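CaaX farnesyltransferase beta subunit Ram1 (Aspergillus fumigatus, PDB 4L9P) probably supplies the peptide-binding half of a zinc-dependent heterodimer that transfers farnesyl from farnesyl diphosphate to a cysteine near the C-terminus of target proteins. Local coordinates at residues 70-75 with 406-411; 473-476 with 481-484. All coordinates share one frame; numbering follows the deposited sequence.

Interaction 1. Residues 70-75 with 406-411; sequences PGIPAL and LTRYIL
Arg-408 reaches out from helix 403-413 to the N-terminal loop, and its guanidinium carries the helix side of the contact with Gly-71, Ile-72 and Pro-73. The chain is extended from CG to NE, with CG set beside the backbone N of Arg-408 (chi1 -66°). It therefore spans a wide gap: the CA atoms of Ile-72 and Arg-408 lie 9.5 Å apart.

The polar part is modest. NH2 of Arg-408 donates to Gly-71 O over 3.1 Å, but the bond is weak and bent, with an N-H...O angle of 127°, and the carbonyl oxygen sits obliquely to the guanidinium. Stronger anchoring comes from elsewhere: NE forms a salt bridge with Glu-404, one turn back on the same helix, and NH1 donates to Tyr-119 O. With these partners pinning it, the rotation of the flat group is largely fixed, and the Gly-71 bond is an added restraint.

The nonpolar part lies over one face of the guanidinium. Pro-73 CD comes down on it, 3.3 Å from Arg-408 NH2 and 3.8 Å from Arg-408 CZ. Ile-72 shares that face through CG2, 3.9 Å from Arg-408 NH1, while its CG1 branch approaches the same nitrogen to 3.7 Å. A charged group is thus roofed by aliphatic carbon, its charge probably balanced mainly by Glu-404.

In the fold, the contact ties the loop ahead of helix 89-105 to the alpha-alpha toroid, away from the zinc and isoprenoid sites. Arg-408 also packs on Leu-105 at the end of helix 89-105, and Leu-75 touches Pro-340 of the alpha subunit Ram2. A flank of helix 403-413 packs through Thr-407 and Leu-411 on helix 431-444, while Leu-406 and Ile-410, turned away from Arg-408, touch Ser-369.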
loop_
_atom_site.group_PDB
_atom_site.type_symbol
_atom_site.label_atom_id
_atom_site.label_comp_id
_atom_site.label_asym_id
_atom_site.label_seq_id
_atom_site.Cartn_x
_atom_site.Cartn_y
_atom_site.Cartn_z
ATOM N N PRO B 70 28.428 14.472 -17.204
ATOM C CA PRO B 70 29.352 14.337 -16.072
ATOM C C PRO B 70 28.702 14.435 -14.689
ATOM O O PRO B 70 29.312 14.035 -13.683
ATOM C CB PRO B 70 30.366 15.489 -16.319
ATOM C CG PRO B 70 29.573 16.485 -17.133
ATOM C CD PRO B 70 28.814 15.610 -18.076
ATOM N N GLY B 71 27.471 14.911 -14.631
ATOM C CA GLY B 71 26.826 15.078 -13.332
ATOM C C GLY B 71 26.101 13.814 -12.838
ATOM O O GLY B 71 25.454 13.870 -11.778
ATOM N N ILE B 72 26.227 12.713 -13.583
ATOM C CA ILE B 72 25.514 11.454 -13.236
ATOM C C ILE B 72 26.505 10.482 -12.628
ATOM O O ILE B 72 27.394 9.977 -13.317
ATOM C CB ILE B 72 24.873 10.822 -14.480
ATOM C CG1 ILE B 72 23.958 11.824 -15.164
ATOM C CG2 ILE B 72 24.062 9.531 -14.071
ATOM C CD1 ILE B 72 23.459 11.344 -16.471
ATOM N N PRO B 73 26.366 10.178 -11.326
ATOM C CA PRO B 73 27.278 9.248 -10.651
ATOM C C PRO B 73 27.214 7.823 -11.209
ATOM O O PRO B 73 26.146 7.391 -11.689
ATOM C CB PRO B 73 26.742 9.237 -9.206
ATOM C CG PRO B 73 26.082 10.537 -9.056
ATOM C CD PRO B 73 25.449 10.837 -10.377
ATOM N N ALA B 74 28.327 7.095 -11.120
ATOM C CA ALA B 74 28.377 5.718 -11.573
ATOM C C ALA B 74 27.273 4.827 -10.975
ATOM O O ALA B 74 26.840 3.870 -11.626
ATOM C CB ALA B 74 29.738 5.126 -11.245
ATOM N N LEU B 75 26.842 5.146 -9.762
ATOM C CA LEU B 75 25.825 4.320 -9.081
ATOM C C LEU B 75 24.563 4.214 -9.951
ATOM O O LEU B 75 23.827 3.219 -9.865
ATOM C CB LEU B 75 25.465 5.011 -7.738
ATOM C CG LEU B 75 24.404 4.333 -6.872
ATOM C CD1 LEU B 75 24.923 2.944 -6.437
ATOM C CD2 LEU B 75 24.114 5.238 -5.624
ATOM N N LEU B 406 15.590 8.703 -5.977
ATOM C CA LEU B 406 14.166 8.752 -6.287
ATOM C C LEU B 406 13.864 9.785 -7.351
ATOM O O LEU B 406 13.032 9.597 -8.234
ATOM C CB LEU B 406 13.368 9.003 -4.999
ATOM C CG LEU B 406 11.872 9.026 -5.217
ATOM C CD1 LEU B 406 11.386 7.680 -5.762
ATOM C CD2 LEU B 406 11.112 9.435 -3.914
ATOM N N THR B 407 14.557 10.935 -7.214
ATOM C CA THR B 407 14.346 12.016 -8.148
ATOM C C THR B 407 14.805 11.630 -9.570
ATOM O O THR B 407 14.114 11.917 -10.563
ATOM C CB THR B 407 15.124 13.246 -7.698
ATOM O OG1 THR B 407 14.610 13.644 -6.425
ATOM C CG2 THR B 407 14.858 14.402 -8.661
ATOM N N ARG B 408 15.954 10.959 -9.659
ATOM C CA ARG B 408 16.386 10.441 -10.960
ATOM C C ARG B 408 15.364 9.477 -11.532
ATOM O O ARG B 408 15.060 9.522 -12.720
ATOM C CB ARG B 408 17.747 9.746 -10.877
ATOM C CG ARG B 408 18.874 10.745 -10.531
ATOM C CD ARG B 408 20.247 9.995 -10.587
ATOM N NE ARG B 408 21.333 10.968 -10.293
ATOM C CZ ARG B 408 21.819 11.842 -11.174
ATOM N NH1 ARG B 408 21.419 11.814 -12.446
ATOM N NH2 ARG B 408 22.723 12.736 -10.741
ATOM N N TYR B 409 14.861 8.516 -10.708
ATOM C CA TYR B 409 13.929 7.596 -11.280
ATOM C C TYR B 409 12.686 8.292 -11.796
ATOM O O TYR B 409 12.236 8.029 -12.893
ATOM C CB TYR B 409 13.527 6.589 -10.192
ATOM C CG TYR B 409 12.672 5.434 -10.762
ATOM C CD1 TYR B 409 13.169 4.601 -11.800
ATOM C CD2 TYR B 409 11.304 5.343 -10.399
ATOM C CE1 TYR B 409 12.365 3.656 -12.386
ATOM C CE2 TYR B 409 10.477 4.340 -10.958
ATOM C CZ TYR B 409 10.998 3.567 -11.993
ATOM O OH TYR B 409 10.204 2.636 -12.619
ATOM N N ILE B 410 12.130 9.225 -11.034
ATOM C CA ILE B 410 10.909 9.884 -11.508
ATOM C C ILE B 410 11.162 10.740 -12.741
ATOM O O ILE B 410 10.458 10.587 -13.762
ATOM C CB ILE B 410 10.349 10.772 -10.370
ATOM C CG1 ILE B 410 9.864 9.898 -9.170
ATOM C CG2 ILE B 410 9.184 11.665 -10.901
ATOM C CD1 ILE B 410 9.605 10.705 -7.919
ATOM N N LEU B 411 12.175 11.609 -12.684
ATOM C CA LEU B 411 12.353 12.554 -13.802
ATOM C C LEU B 411 13.012 11.919 -15.015
ATOM O O LEU B 411 12.645 12.294 -16.173
ATOM C CB LEU B 411 13.147 13.792 -13.348
ATOM C CG LEU B 411 12.395 14.649 -12.339
ATOM C CD1 LEU B 411 13.319 15.854 -11.863
ATOM C CD2 LEU B 411 11.068 15.192 -12.926
#

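Interaction 2. Residues 473-476 with 481-484; sequences FASD and DIGV
The flat groups where Ser-475 meets Gly-483 are the two peptide units flanking the glycine. The 483-484 peptide takes the backbone N-H of Ser-475 in its carbonyl plane, on a lone pair of Gly-483 O, at a C=O...N angle of 137°; the 482-483 peptide turns its N-H to the serine side chain. Together the two bonds close the neck of an irregular loop between strand 468-471 and helix 502-513 of the alpha-alpha toroid. The segments are not strands and run nearly at right angles; the glycine's N-H and C=O are both taken by one serine, through its OG and its N.

Ser-475 can play both parts because its OG lies beside its own N, facing the same neighbour. Both bonds are short and nearly straight: Ser-475 N to Gly-483 O is 2.8 Å at 171°. Carbon contacts flank the bonds. Ile-482 puts its CB 3.6 Å from Ser-475 OG, with CG2 alongside, and Ala-474 CA rests 3.7 Å from Gly-483 O. Nearby, Ser-475 O and Asp-476 both hold Lys-118. The second bond runs from Gly-483 N to Ser-475 OG, 2.8 Å at 174°.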
loop_
_atom_site.group_PDB
_atom_site.type_symbol
_atom_site.label_atom_id
_atom_site.label_comp_id
_atom_site.label_asym_id
_atom_site.label_seq_id
_atom_site.Cartn_x
_atom_site.Cartn_y
_atom_site.Cartn_z
ATOM N N PHE B 473 15.762 22.915 -0.410
ATOM C CA PHE B 473 16.104 23.552 -1.655
ATOM C C PHE B 473 17.024 22.726 -2.538
ATOM O O PHE B 473 17.872 21.977 -2.055
ATOM C CB PHE B 473 16.794 24.923 -1.378
ATOM C CG PHE B 473 15.851 25.992 -0.919
ATOM C CD1 PHE B 473 14.716 26.313 -1.671
ATOM C CD2 PHE B 473 16.084 26.673 0.284
ATOM C CE1 PHE B 473 13.836 27.358 -1.293
ATOM C CE2 PHE B 473 15.210 27.706 0.676
ATOM C CZ PHE B 473 14.076 28.027 -0.126
ATOM N N ALA B 474 16.922 22.942 -3.834
ATOM C CA ALA B 474 17.799 22.270 -4.814
ATOM C C ALA B 474 19.263 22.466 -4.410
ATOM O O ALA B 474 19.661 23.581 -4.003
ATOM C CB ALA B 474 17.557 22.833 -6.208
ATOM N N SER B 475 20.045 21.403 -4.550
ATOM C CA SER B 475 21.434 21.393 -4.082
ATOM C C SER B 475 22.445 21.698 -5.178
ATOM O O SER B 475 22.096 21.771 -6.385
ATOM C CB SER B 475 21.743 19.990 -3.542
ATOM O OG SER B 475 20.848 19.644 -2.493
ATOM N N ASP B 476 23.705 21.851 -4.764
ATOM C CA ASP B 476 24.808 21.963 -5.706
ATOM C C ASP B 476 25.856 20.972 -5.201
ATOM O O ASP B 476 25.975 20.749 -4.012
ATOM C CB ASP B 476 25.344 23.414 -5.713
ATOM C CG ASP B 476 26.339 23.618 -6.790
ATOM O OD1 ASP B 476 25.982 23.504 -7.987
ATOM O OD2 ASP B 476 27.497 23.903 -6.440
ATOM N N ASP B 481 22.746 13.341 0.679
ATOM C CA ASP B 481 21.358 13.781 0.854
ATOM C C ASP B 481 21.143 15.087 0.136
ATOM O O ASP B 481 21.222 16.166 0.732
ATOM C CB ASP B 481 20.993 13.852 2.335
ATOM C CG ASP B 481 19.555 14.255 2.558
ATOM O OD1 ASP B 481 18.687 14.014 1.686
ATOM O OD2 ASP B 481 19.277 14.828 3.627
ATOM N N ILE B 482 20.896 14.985 -1.174
ATOM C CA ILE B 482 20.846 16.175 -2.007
ATOM C C ILE B 482 19.612 16.255 -2.874
ATOM O O ILE B 482 18.922 15.219 -3.181
ATOM C CB ILE B 482 22.078 16.287 -2.927
ATOM C CG1 ILE B 482 22.253 14.986 -3.742
ATOM C CG2 ILE B 482 23.330 16.655 -2.122
ATOM C CD1 ILE B 482 23.377 15.072 -4.862
ATOM N N GLY B 483 19.285 17.485 -3.224
ATOM C CA GLY B 483 18.150 17.764 -4.067
ATOM C C GLY B 483 18.628 17.974 -5.480
ATOM O O GLY B 483 19.256 19.002 -5.791
ATOM N N VAL B 484 18.353 17.005 -6.358
ATOM C CA VAL B 484 18.873 17.013 -7.746
ATOM C C VAL B 484 17.825 17.410 -8.767
ATOM O O VAL B 484 18.097 17.483 -9.970
ATOM C CB VAL B 484 19.557 15.671 -8.141
ATOM C CG1 VAL B 484 20.659 15.358 -7.150
ATOM C CG2 VAL B 484 18.530 14.485 -8.130
#

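Both contacts are partly buried, lie away from the active site and sit on the same side of the chain's centre, their centres about 12 Å apart. Interaction 1 joins parts more than 300 residues apart through one long side chain and a weak bond; interaction 2 closes a short local loop with two nearly linear bonds, both involving main-chain nitrogens. They meet at helix 403-413, where Thr-407 CB packs 3.7 Å from Val-484 CG2. Neighbours are shared: Glu-404 pairs with Arg-408 and touches Ile-482, while Tyr-119 accepts a bond from Arg-408 at its backbone O and is touched by Ser-475. Leu-75 and Asp-481, which join neither contact themselves, pack on the alpha subunit Ram2.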